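PDB 2HLY: hypothetical protein Atu2299 from Agrobacterium tumefaciens, which is of unknown function but belongs to the DUF2026 family, grouped with the papain-like CA clan of peptidases, so a related fold is probable. Local coordinates for residues G58-Y63 with L71-R76; N87-V92 with D100-A105; S35-T40 with Q159-D164; A126-A129 with D133-Q136. All blocks are in the same frame, centred on the assembly; numbering follows the deposited sequence.

Contact 1: residues G58-Y63 with L71-R76; sequences GGLAAY and LFADHR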
loop_
_atom_site.group_PDB
_atom_site.type_symbol
_atom_site.label_atom_id
_atom_site.label_comp_id
_atom_site.label_asym_id
_atom_site.label_seq_id
_atom_site.Cartn_x
_atom_site.Cartn_y
_atom_site.Cartn_z
ATOM N N GLY A 58 -2.702 -9.838 4.520
ATOM C CA GLY A 58 -2.891 -9.004 5.703
ATOM C C GLY A 58 -2.662 -9.787 6.978
ATOM O O GLY A 58 -2.655 -11.012 6.969
ATOM N N GLY A 59 -2.431 -9.051 8.058
ATOM C CA GLY A 59 -2.329 -9.630 9.390
ATOM C C GLY A 59 -1.580 -8.648 10.257
ATOM O O GLY A 59 -1.945 -7.465 10.333
ATOM N N LEU A 60 -0.536 -9.153 10.904
ATOM C CA LEU A 60 0.318 -8.335 11.767
ATOM C C LEU A 60 1.520 -7.853 10.950
ATOM O O LEU A 60 2.130 -8.635 10.214
ATOM C CB LEU A 60 0.789 -9.168 12.973
ATOM C CG LEU A 60 1.667 -8.447 13.987
ATOM C CD1 LEU A 60 1.407 -8.979 15.396
ATOM C CD2 LEU A 60 3.159 -8.526 13.608
ATOM N N ALA A 61 1.849 -6.565 11.066
ATOM C CA ALA A 61 3.009 -6.017 10.343
ATOM C C ALA A 61 3.766 -5.057 11.244
ATOM O O ALA A 61 3.158 -4.327 12.035
ATOM C CB ALA A 61 2.587 -5.314 9.064
ATOM N N ALA A 62 5.088 -5.077 11.137
ATOM C CA ALA A 62 5.928 -4.166 11.922
ATOM C C ALA A 62 7.108 -3.733 11.086
ATOM O O ALA A 62 7.636 -4.532 10.322
ATOM C CB ALA A 62 6.412 -4.844 13.179
ATOM N N TYR A 63 7.516 -2.476 11.242
ATOM C CA TYR A 63 8.618 -1.917 10.467
ATOM C C TYR A 63 9.531 -1.119 11.373
ATOM O O TYR A 63 9.044 -0.414 12.262
ATOM C CB TYR A 63 8.070 -0.914 9.456
ATOM C CG TYR A 63 7.194 -1.502 8.394
ATOM C CD1 TYR A 63 7.772 -2.133 7.286
ATOM C CD2 TYR A 63 5.793 -1.386 8.461
ATOM C CE1 TYR A 63 6.978 -2.674 6.277
ATOM C CE2 TYR A 63 4.986 -1.933 7.448
ATOM C CZ TYR A 63 5.595 -2.565 6.364
ATOM O OH TYR A 63 4.837 -3.104 5.343
ATOM N N LEU A 71 4.184 -0.409 14.614
ATOM C CA LEU A 71 3.645 -1.736 14.910
ATOM C C LEU A 71 2.147 -1.795 14.650
ATOM O O LEU A 71 1.342 -1.173 15.370
ATOM C CB LEU A 71 3.993 -2.157 16.357
ATOM C CG LEU A 71 3.564 -3.546 16.853
ATOM C CD1 LEU A 71 3.976 -4.653 15.910
ATOM C CD2 LEU A 71 4.127 -3.817 18.256
ATOM N N PHE A 72 1.781 -2.523 13.598
ATOM C CA PHE A 72 0.383 -2.743 13.272
ATOM C C PHE A 72 -0.075 -4.010 13.973
ATOM O O PHE A 72 -0.043 -5.113 13.413
ATOM C CB PHE A 72 0.168 -2.835 11.765
ATOM C CG PHE A 72 0.498 -1.576 11.020
ATOM C CD1 PHE A 72 -0.409 -0.524 10.965
ATOM C CD2 PHE A 72 1.690 -1.463 10.329
ATOM C CE1 PHE A 72 -0.116 0.645 10.251
ATOM C CE2 PHE A 72 1.993 -0.285 9.593
ATOM C CZ PHE A 72 1.077 0.765 9.559
ATOM N N ALA A 73 -0.487 -3.829 15.223
ATOM C CA ALA A 73 -0.896 -4.938 16.081
ATOM C C ALA A 73 -1.704 -4.381 17.238
ATOM O O ALA A 73 -1.662 -3.175 17.500
ATOM C CB ALA A 73 0.332 -5.664 16.613
ATOM N N ASP A 74 -2.426 -5.269 17.922
ATOM C CA ASP A 74 -3.068 -4.924 19.191
ATOM C C ASP A 74 -2.203 -5.412 20.346
ATOM O O ASP A 74 -1.527 -6.439 20.240
ATOM C CB ASP A 74 -4.454 -5.577 19.290
ATOM C CG ASP A 74 -5.511 -4.885 18.431
ATOM O OD1 ASP A 74 -5.209 -3.856 17.783
ATOM O OD2 ASP A 74 -6.654 -5.392 18.420
ATOM N N HIS A 75 -2.207 -4.669 21.447
ATOM C CA HIS A 75 -1.540 -5.129 22.657
ATOM C C HIS A 75 -2.543 -5.893 23.514
ATOM O O HIS A 75 -3.675 -5.445 23.717
ATOM C CB HIS A 75 -0.953 -3.960 23.444
ATOM C CG HIS A 75 -0.025 -4.384 24.537
ATOM N ND1 HIS A 75 -0.429 -4.513 25.848
ATOM C CD2 HIS A 75 1.281 -4.743 24.508
ATOM C CE1 HIS A 75 0.592 -4.919 26.583
ATOM N NE2 HIS A 75 1.644 -5.063 25.794
ATOM N N ARG A 76 -2.121 -7.050 24.008
ATOM C CA ARG A 76 -2.987 -7.891 24.817
ATOM C C ARG A 76 -2.163 -8.799 25.713
ATOM O O ARG A 76 -1.219 -9.447 25.247
ATOM C CB ARG A 76 -3.913 -8.722 23.917
ATOM C CG ARG A 76 -4.467 -9.938 24.609
ATOM C CD ARG A 76 -5.881 -10.256 24.221
ATOM N NE ARG A 76 -5.973 -11.021 22.988
ATOM C CZ ARG A 76 -6.651 -10.624 21.913
ATOM N NH1 ARG A 76 -7.297 -9.459 21.908
ATOM N NH2 ARG A 76 -6.685 -11.396 20.841
HETATM O O HOH W 1 -2.545 -6.424 12.892
#
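Ala-61 and Phe-72 form an antiparallel hydrogen-bonded pair, and Ala-62 and Leu-71 the non-hydrogen-bonded pair beside it, their CA atoms 4.5 Å apart. The two bonds of the first pair are unequal: Phe-72 N gives a firm one to Ala-61 O at 2.8 Å, reaching the oxygen almost along the C=O axis (174°), whereas the return bond from Ala-61 N to Phe-72 O is weak. Beyond it the strands part, and a water lies within hydrogen-bonding distance of both Gly-59 O and Phe-72 O in the gap.

Phe-72 makes the broadest contact of any residue here. Its CG stands beside the backbone N (chi1 -64°), which lays one edge of the ring along the neighbouring strand: CD2 is 3.6 Å from Ala-61 O, and CE2 goes on to meet CE2 of Tyr-63 at 4.0 Å. Each of these rings presents its edge to the other, so they touch rim to rim and do not stack. Phe-72 does stack on the ring of His-89, while the Tyr-63 hydroxyl is hydrogen-bonded to that of Tyr-142. On the face bearing Ala-62, Leu-71 folds its CD1 against Ala-62 CB at 3.7 Å. At the far end Leu-60 CD1 rests on Ala-73 CB, also at 3.7 Å.

Strand 60-65 is the middle strand of a three-stranded antiparallel sheet, with 140-144 on its other flank, and the chain turns a corner at Gly-59 as it enters from strand 54-58 of the four-stranded sheet. The arrangement is that of a beta hairpin, strands 60-65 and 68-72, near its open end.

Contact 2: residues N87-V92 with D100-A105; sequences NFHCWV and DFMAPA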
loop_
_atom_site.group_PDB
_atom_site.type_symbol
_atom_site.label_atom_id
_atom_site.label_comp_id
_atom_site.label_asym_id
_atom_site.label_seq_id
_atom_site.Cartn_x
_atom_site.Cartn_y
_atom_site.Cartn_z
ATOM N N ASN A 87 -5.932 -1.547 13.673
ATOM C CA ASN A 87 -4.493 -1.903 13.629
ATOM C C ASN A 87 -4.151 -3.045 12.669
ATOM O O ASN A 87 -2.974 -3.359 12.487
ATOM C CB ASN A 87 -3.935 -2.235 15.020
ATOM C CG ASN A 87 -3.859 -1.028 15.923
ATOM O OD1 ASN A 87 -3.598 0.088 15.468
ATOM N ND2 ASN A 87 -4.075 -1.245 17.213
ATOM N N PHE A 88 -5.170 -3.677 12.097
ATOM C CA PHE A 88 -4.961 -4.657 11.026
ATOM C C PHE A 88 -4.271 -3.963 9.849
ATOM O O PHE A 88 -4.576 -2.809 9.534
ATOM C CB PHE A 88 -6.299 -5.215 10.567
ATOM C CG PHE A 88 -6.173 -6.419 9.690
ATOM C CD1 PHE A 88 -5.983 -7.666 10.264
ATOM C CD2 PHE A 88 -6.250 -6.306 8.307
ATOM C CE1 PHE A 88 -5.866 -8.794 9.477
ATOM C CE2 PHE A 88 -6.131 -7.446 7.503
ATOM C CZ PHE A 88 -5.928 -8.679 8.103
ATOM N N HIS A 89 -3.341 -4.666 9.207
ATOM C CA HIS A 89 -2.594 -4.072 8.100
ATOM C C HIS A 89 -2.402 -5.039 6.938
ATOM O O HIS A 89 -2.230 -6.236 7.156
ATOM C CB HIS A 89 -1.239 -3.573 8.599
ATOM C CG HIS A 89 -0.528 -2.692 7.624
ATOM N ND1 HIS A 89 -0.948 -1.408 7.353
ATOM C CD2 HIS A 89 0.566 -2.906 6.855
ATOM C CE1 HIS A 89 -0.136 -0.863 6.460
ATOM N NE2 HIS A 89 0.791 -1.752 6.145
ATOM N N CYS A 90 -2.462 -4.513 5.709
ATOM C CA CYS A 90 -2.252 -5.311 4.498
ATOM C C CYS A 90 -1.012 -4.848 3.763
ATOM O O CYS A 90 -0.640 -3.667 3.849
ATOM C CB CYS A 90 -3.434 -5.161 3.544
ATOM S SG CYS A 90 -4.959 -5.840 4.192
ATOM N N TRP A 91 -0.429 -5.760 3.001
ATOM C CA TRP A 91 0.736 -5.463 2.147
ATOM C C TRP A 91 0.609 -6.292 0.863
ATOM O O TRP A 91 -0.381 -7.011 0.674
ATOM C CB TRP A 91 2.028 -5.796 2.887
ATOM C CG TRP A 91 2.124 -7.222 3.298
ATOM C CD1 TRP A 91 2.689 -8.249 2.600
ATOM C CD2 TRP A 91 1.635 -7.790 4.523
ATOM N NE1 TRP A 91 2.586 -9.420 3.309
ATOM C CE2 TRP A 91 1.937 -9.168 4.492
ATOM C CE3 TRP A 91 0.983 -7.262 5.643
ATOM C CZ2 TRP A 91 1.606 -10.032 5.542
ATOM C CZ3 TRP A 91 0.640 -8.121 6.686
ATOM C CH2 TRP A 91 0.967 -9.489 6.633
ATOM N N VAL A 92 1.606 -6.201 -0.021
ATOM C CA VAL A 92 1.596 -6.986 -1.254
ATOM C C VAL A 92 2.830 -7.873 -1.279
ATOM O O VAL A 92 3.910 -7.447 -0.855
ATOM C CB VAL A 92 1.606 -6.066 -2.494
ATOM C CG1 VAL A 92 1.641 -6.892 -3.773
ATOM C CG2 VAL A 92 0.357 -5.214 -2.489
ATOM N N ASP A 100 4.865 -2.354 0.238
ATOM C CA ASP A 100 3.791 -1.711 0.989
ATOM C C ASP A 100 3.560 -0.352 0.350
ATOM O O ASP A 100 4.279 0.612 0.630
ATOM C CB ASP A 100 4.150 -1.590 2.477
ATOM C CG ASP A 100 2.963 -1.210 3.325
ATOM O OD1 ASP A 100 2.042 -0.540 2.792
ATOM O OD2 ASP A 100 2.938 -1.604 4.518
ATOM N N PHE A 101 2.563 -0.281 -0.526
ATOM C CA PHE A 101 2.293 0.980 -1.228
ATOM C C PHE A 101 1.757 2.079 -0.312
ATOM O O PHE A 101 1.693 3.228 -0.740
ATOM C CB PHE A 101 1.318 0.762 -2.390
ATOM C CG PHE A 101 1.902 -0.022 -3.511
ATOM C CD1 PHE A 101 2.811 0.571 -4.370
ATOM C CD2 PHE A 101 1.515 -1.345 -3.736
ATOM C CE1 PHE A 101 3.364 -0.166 -5.433
ATOM C CE2 PHE A 101 2.062 -2.077 -4.801
ATOM C CZ PHE A 101 2.968 -1.475 -5.656
ATOM N N MET A 102 1.358 1.728 0.917
ATOM C CA MET A 102 0.868 2.721 1.862
ATOM C C MET A 102 2.011 3.471 2.543
ATOM O O MET A 102 1.771 4.466 3.213
ATOM C CB MET A 102 -0.014 2.068 2.942
ATOM C CG MET A 102 -0.775 3.079 3.782
ATOM S SD MET A 102 -1.858 2.190 4.897
ATOM C CE MET A 102 -2.251 3.496 6.091
ATOM N N ALA A 103 3.247 2.977 2.403
ATOM C CA ALA A 103 4.333 3.497 3.232
ATOM C C ALA A 103 4.475 5.032 3.219
ATOM O O ALA A 103 4.751 5.631 4.276
ATOM C CB ALA A 103 5.677 2.799 2.911
ATOM N N PRO A 104 4.318 5.685 2.042
ATOM C CA PRO A 104 4.420 7.169 2.062
ATOM C C PRO A 104 3.389 7.865 2.969
ATOM O O PRO A 104 3.585 9.039 3.328
ATOM C CB PRO A 104 4.237 7.559 0.581
ATOM C CG PRO A 104 4.684 6.311 -0.184
ATOM C CD PRO A 104 4.141 5.176 0.666
ATOM N N ALA A 105 2.319 7.162 3.331
ATOM C CA ALA A 105 1.272 7.703 4.185
ATOM C C ALA A 105 1.515 7.429 5.668
ATOM O O ALA A 105 0.692 7.809 6.509
ATOM C CB ALA A 105 -0.086 7.150 3.762
HETATM O O HOH W 2 -0.643 -1.338 2.423
#
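His-89 and Asp-100 both hold CG anti to the backbone N (chi1 -167° and -168°), and these torsions send imidazole and carboxylate toward each other, from strand 89-94 and the end of adjacent strand 97-100. NE2 of His-89 donates to Asp-100 OD2 at 2.7 Å, nearly straight at 170°. The oxygen lies in the plane of the imidazole and receives the bond on its syn lone pair, although the carboxylate is turned 40° from the ring.

OD1 accepts from Met-102 N at 3.0 Å, closing an Asx turn within the type I turn that runs from Asp-100 to Ala-103. The carboxylate is fixed at both oxygens. A histidine joined to an acidic side chain on the next antiparallel strand recalls the papain-like clan, where a histidine and its Asp or Asn partner complete the catalytic site with a cysteine; a catalytic role is not established here.

Met-102, extended beyond CG, brings SD to the edge of the imidazole, 3.8 Å from His-89 CE1. A water lies within hydrogen-bonding distance of both Cys-90 O and Asp-100 OD1. Val-92 CG2 touches the edge of the Phe-101 ring at CD2, 4.2 Å away, and Tyr-13 of helix 10-24 binds Asp-100 O through its hydroxyl.

Contact 3: residues S35-T40 with Q159-D164; sequences SMYFST and QAMIGD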
loop_
_atom_site.group_PDB
_atom_site.type_symbol
_atom_site.label_atom_id
_atom_site.label_comp_id
_atom_site.label_asym_id
_atom_site.label_seq_id
_atom_site.Cartn_x
_atom_site.Cartn_y
_atom_site.Cartn_z
ATOM N N SER A 35 -5.063 0.590 4.022
ATOM C CA SER A 35 -4.063 -0.427 3.635
ATOM C C SER A 35 -4.686 -1.470 2.710
ATOM O O SER A 35 -4.004 -2.006 1.833
ATOM C CB SER A 35 -3.430 -1.105 4.863
ATOM O OG SER A 35 -4.306 -2.072 5.412
ATOM N N MET A 36 -5.977 -1.756 2.913
ATOM C CA MET A 36 -6.681 -2.695 2.047
ATOM C C MET A 36 -6.755 -2.193 0.614
ATOM O O MET A 36 -6.614 -2.980 -0.323
ATOM C CB MET A 36 -8.082 -2.985 2.614
ATOM C CG MET A 36 -8.001 -3.724 3.941
ATOM S SD MET A 36 -9.601 -3.766 4.786
ATOM C CE MET A 36 -10.537 -4.854 3.693
ATOM N N TYR A 37 -6.973 -0.885 0.439
ATOM C CA TYR A 37 -6.983 -0.298 -0.901
ATOM C C TYR A 37 -5.591 -0.228 -1.500
ATOM O O TYR A 37 -5.404 -0.550 -2.672
ATOM C CB TYR A 37 -7.587 1.106 -0.880
ATOM C CG TYR A 37 -9.093 1.124 -0.788
ATOM C CD1 TYR A 37 -9.874 0.995 -1.934
ATOM C CD2 TYR A 37 -9.736 1.282 0.435
ATOM C CE1 TYR A 37 -11.264 1.033 -1.866
ATOM C CE2 TYR A 37 -11.126 1.308 0.515
ATOM C CZ TYR A 37 -11.878 1.183 -0.641
ATOM O OH TYR A 37 -13.268 1.214 -0.587
ATOM N N PHE A 38 -4.613 0.233 -0.727
ATOM C CA PHE A 38 -3.254 0.295 -1.252
ATOM C C PHE A 38 -2.777 -1.067 -1.696
ATOM O O PHE A 38 -2.164 -1.194 -2.742
ATOM C CB PHE A 38 -2.278 0.905 -0.227
ATOM C CG PHE A 38 -2.348 2.411 -0.166
ATOM C CD1 PHE A 38 -1.872 3.179 -1.223
ATOM C CD2 PHE A 38 -2.891 3.052 0.939
ATOM C CE1 PHE A 38 -1.949 4.575 -1.187
ATOM C CE2 PHE A 38 -2.970 4.449 0.992
ATOM C CZ PHE A 38 -2.500 5.207 -0.077
ATOM N N SER A 39 -3.110 -2.102 -0.937
ATOM C CA SER A 39 -2.588 -3.435 -1.247
ATOM C C SER A 39 -3.309 -4.130 -2.386
ATOM O O SER A 39 -2.674 -4.761 -3.242
ATOM C CB SER A 39 -2.592 -4.298 0.000
ATOM O OG SER A 39 -1.706 -3.731 0.943
ATOM N N THR A 40 -4.632 -4.026 -2.409
ATOM C CA THR A 40 -5.388 -4.632 -3.531
ATOM C C THR A 40 -5.234 -3.854 -4.841
ATOM O O THR A 40 -5.027 -4.465 -5.907
ATOM C CB THR A 40 -6.860 -4.849 -3.208
ATOM O OG1 THR A 40 -7.462 -3.599 -2.889
ATOM C CG2 THR A 40 -7.023 -5.820 -2.028
ATOM N N GLN A 159 -19.578 -4.504 -3.592
ATOM C CA GLN A 159 -19.479 -3.060 -3.705
ATOM C C GLN A 159 -18.880 -2.718 -5.061
ATOM O O GLN A 159 -17.659 -2.664 -5.217
ATOM C CB GLN A 159 -18.645 -2.483 -2.557
ATOM C CG GLN A 159 -19.174 -2.855 -1.177
ATOM C CD GLN A 159 -18.218 -2.480 -0.058
ATOM O OE1 GLN A 159 -17.793 -1.329 0.051
ATOM N NE2 GLN A 159 -17.886 -3.452 0.787
ATOM N N ALA A 160 -19.752 -2.480 -6.036
ATOM C CA ALA A 160 -19.335 -2.264 -7.426
ATOM C C ALA A 160 -18.361 -1.100 -7.590
ATOM O O ALA A 160 -17.489 -1.134 -8.474
ATOM C CB ALA A 160 -20.558 -2.065 -8.321
ATOM N N MET A 161 -18.507 -0.079 -6.744
ATOM C CA MET A 161 -17.657 1.117 -6.791
ATOM C C MET A 161 -16.165 0.797 -6.611
ATOM O O MET A 161 -15.314 1.454 -7.206
ATOM C CB MET A 161 -18.130 2.155 -5.760
ATOM C CG MET A 161 -17.080 3.173 -5.327
ATOM S SD MET A 161 -16.271 2.659 -3.784
ATOM C CE MET A 161 -14.554 3.008 -4.101
ATOM N N ILE A 162 -15.860 -0.207 -5.790
ATOM C CA ILE A 162 -14.470 -0.590 -5.541
ATOM C C ILE A 162 -13.784 -1.093 -6.816
ATOM O O ILE A 162 -12.695 -0.614 -7.179
ATOM C CB ILE A 162 -14.363 -1.635 -4.407
ATOM C CG1 ILE A 162 -14.913 -1.024 -3.106
ATOM C CG2 ILE A 162 -12.912 -2.088 -4.244
ATOM C CD1 ILE A 162 -14.922 -1.955 -1.898
ATOM N N GLY A 163 -14.424 -2.034 -7.504
ATOM C CA GLY A 163 -13.904 -2.525 -8.788
ATOM C C GLY A 163 -13.801 -1.407 -9.814
ATOM O O GLY A 163 -12.845 -1.345 -10.593
ATOM N N ASP A 164 -14.779 -0.498 -9.807
ATOM C CA ASP A 164 -14.730 0.654 -10.709
ATOM C C ASP A 164 -13.492 1.503 -10.431
ATOM O O ASP A 164 -12.811 1.918 -11.372
ATOM C CB ASP A 164 -15.970 1.523 -10.558
ATOM C CG ASP A 164 -17.215 0.891 -11.150
ATOM O OD1 ASP A 164 -17.103 -0.154 -11.839
ATOM O OD2 ASP A 164 -18.310 1.472 -10.922
#
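Met-36 O, one residue before the Tyr-37 that reaches across to Ile-162, is gripped twice by Thr-40: the backbone N bonds to it at 3.1 Å in the usual helical manner, and Thr-40 OG1 adds a shorter bond of 2.8 Å, tilted 20° from the carbonyl plane. Both bonds stay within helix 31-50, and none crosses to segment 159-164.

The contact itself is made by the far end of Tyr-37. With its CG beside the backbone N (chi1 -77°), the ring leans out from the helix and brings the hydroxyl against Ile-162, where OH lies 3.7 Å from CG1 and 3.8 Å from CD1. The two side chains cross at about a right angle. Ile-162 CG2 and Met-161 CE approach the ring obliquely; the methionine is bent at chi2 and chi3, which carries its methyl back to within 4.1 Å of Tyr-37 OH. Trp-156 and Phe-41 also meet this ring, and Leu-24 of helix 10-24 touches the tyrosine.

With the nearest CA atoms, those of Tyr-37 and Ile-162, 8.8 Å apart, this is helix-helix packing mediated by a single long aromatic side chain, joining the inner helix 31-50 to the first turn of helix 160-172.

Contact 4: residues A126-A129 with D133-Q136; sequences AMAA and DLGQ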
loop_
_atom_site.group_PDB
_atom_site.type_symbol
_atom_site.label_atom_id
_atom_site.label_comp_id
_atom_site.label_asym_id
_atom_site.label_seq_id
_atom_site.Cartn_x
_atom_site.Cartn_y
_atom_site.Cartn_z
ATOM N N ALA A 126 14.363 -11.109 3.020
ATOM C CA ALA A 126 15.017 -10.246 4.000
ATOM C C ALA A 126 14.211 -10.045 5.298
ATOM O O ALA A 126 14.669 -9.365 6.226
ATOM C CB ALA A 126 15.340 -8.887 3.359
ATOM N N MET A 127 13.017 -10.629 5.364
ATOM C CA MET A 127 12.158 -10.453 6.546
ATOM C C MET A 127 12.827 -10.847 7.854
ATOM O O MET A 127 13.508 -11.879 7.943
ATOM C CB MET A 127 10.850 -11.234 6.406
ATOM C CG MET A 127 9.807 -10.795 7.436
ATOM S SD MET A 127 8.260 -11.661 7.229
ATOM C CE MET A 127 8.555 -13.199 8.077
ATOM N N ALA A 128 12.614 -10.012 8.864
ATOM C CA ALA A 128 13.078 -10.276 10.227
ATOM C C ALA A 128 12.354 -11.471 10.878
ATOM O O ALA A 128 11.377 -11.995 10.351
ATOM C CB ALA A 128 12.919 -9.030 11.083
ATOM N N ALA A 129 12.853 -11.897 12.039
ATOM C CA ALA A 129 12.324 -13.098 12.684
ATOM C C ALA A 129 11.072 -12.858 13.516
ATOM O O ALA A 129 10.312 -13.799 13.790
ATOM C CB ALA A 129 13.410 -13.727 13.549
ATOM N N ASP A 133 13.106 -8.373 16.453
ATOM C CA ASP A 133 14.290 -8.490 15.595
ATOM C C ASP A 133 14.309 -7.328 14.579
ATOM O O ASP A 133 14.682 -7.514 13.420
ATOM C CB ASP A 133 14.265 -9.857 14.877
ATOM C CG ASP A 133 15.507 -10.120 14.016
ATOM O OD1 ASP A 133 16.601 -9.616 14.381
ATOM O OD2 ASP A 133 15.378 -10.828 12.980
ATOM N N LEU A 134 13.890 -6.136 15.007
ATOM C CA LEU A 134 13.794 -4.996 14.089
ATOM C C LEU A 134 14.831 -3.935 14.439
ATOM O O LEU A 134 14.511 -2.767 14.693
ATOM C CB LEU A 134 12.376 -4.409 14.100
ATOM C CG LEU A 134 11.262 -5.415 13.768
ATOM C CD1 LEU A 134 9.917 -4.765 14.064
ATOM C CD2 LEU A 134 11.359 -5.902 12.331
ATOM N N GLY A 135 16.086 -4.357 14.443
ATOM C CA GLY A 135 17.142 -3.501 14.958
ATOM C C GLY A 135 17.699 -2.493 13.981
ATOM O O GLY A 135 18.437 -1.593 14.388
ATOM N N GLN A 136 17.358 -2.643 12.704
ATOM C CA GLN A 136 17.935 -1.813 11.651
ATOM C C GLN A 136 16.841 -1.145 10.824
ATOM O O GLN A 136 15.823 -1.769 10.517
ATOM C CB GLN A 136 18.817 -2.674 10.752
ATOM C CG GLN A 136 19.601 -1.894 9.710
ATOM C CD GLN A 136 20.577 -2.757 8.923
ATOM O OE1 GLN A 136 20.294 -3.918 8.583
ATOM N NE2 GLN A 136 21.739 -2.184 8.617
#
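Asp-133 and the pair Ala-128 and Ala-129 meet inside the irregular connection between strand 120-123 of the four-stranded sheet and strand 140-144 of the three-stranded sheet. Neither segment has regular secondary structure. The loop doubles back on itself, so residues only a few positions apart in the chain face each other.

One hydrogen bond spans the two segments. Ala-129 N donates to Asp-133 OD2 at 2.9 Å with an angle of 161°, and the oxygen accepts through its anti lone pair, the one turned away from OD1. The carboxylate is carried there by a first torsion that places CG opposite the backbone N (chi1 -176°), directing the group back to the earlier part of the loop. A side chain here supplies the acceptor for a backbone N-H. Backbone bonding between Ala-128 and Phe-140 ties the first segment to the start of the following strand, while Leu-134 O accepts from Asn-64 ND2.

The remaining contacts are of van der Waals type. The Ala-128 methyl points into the bend and lies over the second segment: CB is 3.3 Å from Asp-133 O and 3.6 Å from Asp-133 OD2. Ala-129 CB adds a touch on the same OD2 at 3.5 Å, so the two methyls lie to either side of the N-H that OD2 accepts.

The apolar part is small and sits on the inner side. Leu-134 is buried and divides its two branches, CD2 packing on Ala-128 CB at 3.7 Å and CD1 on Ala-62 CB of strand 60-65 at 3.6 Å.

Overall arrangement
Contacts 1 and 2 are buried and adjoin each other: the Tyr-63 hydroxyl makes a weak hydrogen bond to Asp-100 OD2, so the three-stranded sheet reaches the histidine-carboxylate pair near the centre of the chain. Contact 3 shares helix 31-50 with the surroundings of contact 2, since Ser-35 OG bonds to Cys-90 N, but it uses a different side of that helix, that of Tyr-37, and is held by van der Waals contact alone, without a hydrogen bond. Contact 4, its centre about 20 Å from the centre of the chain, the farthest of the four, combines a solvent-side carboxylate bond with one leucine packed on the sheet of contact 1. Contacts 3 and 4 lie on opposite sides of the chain's centre.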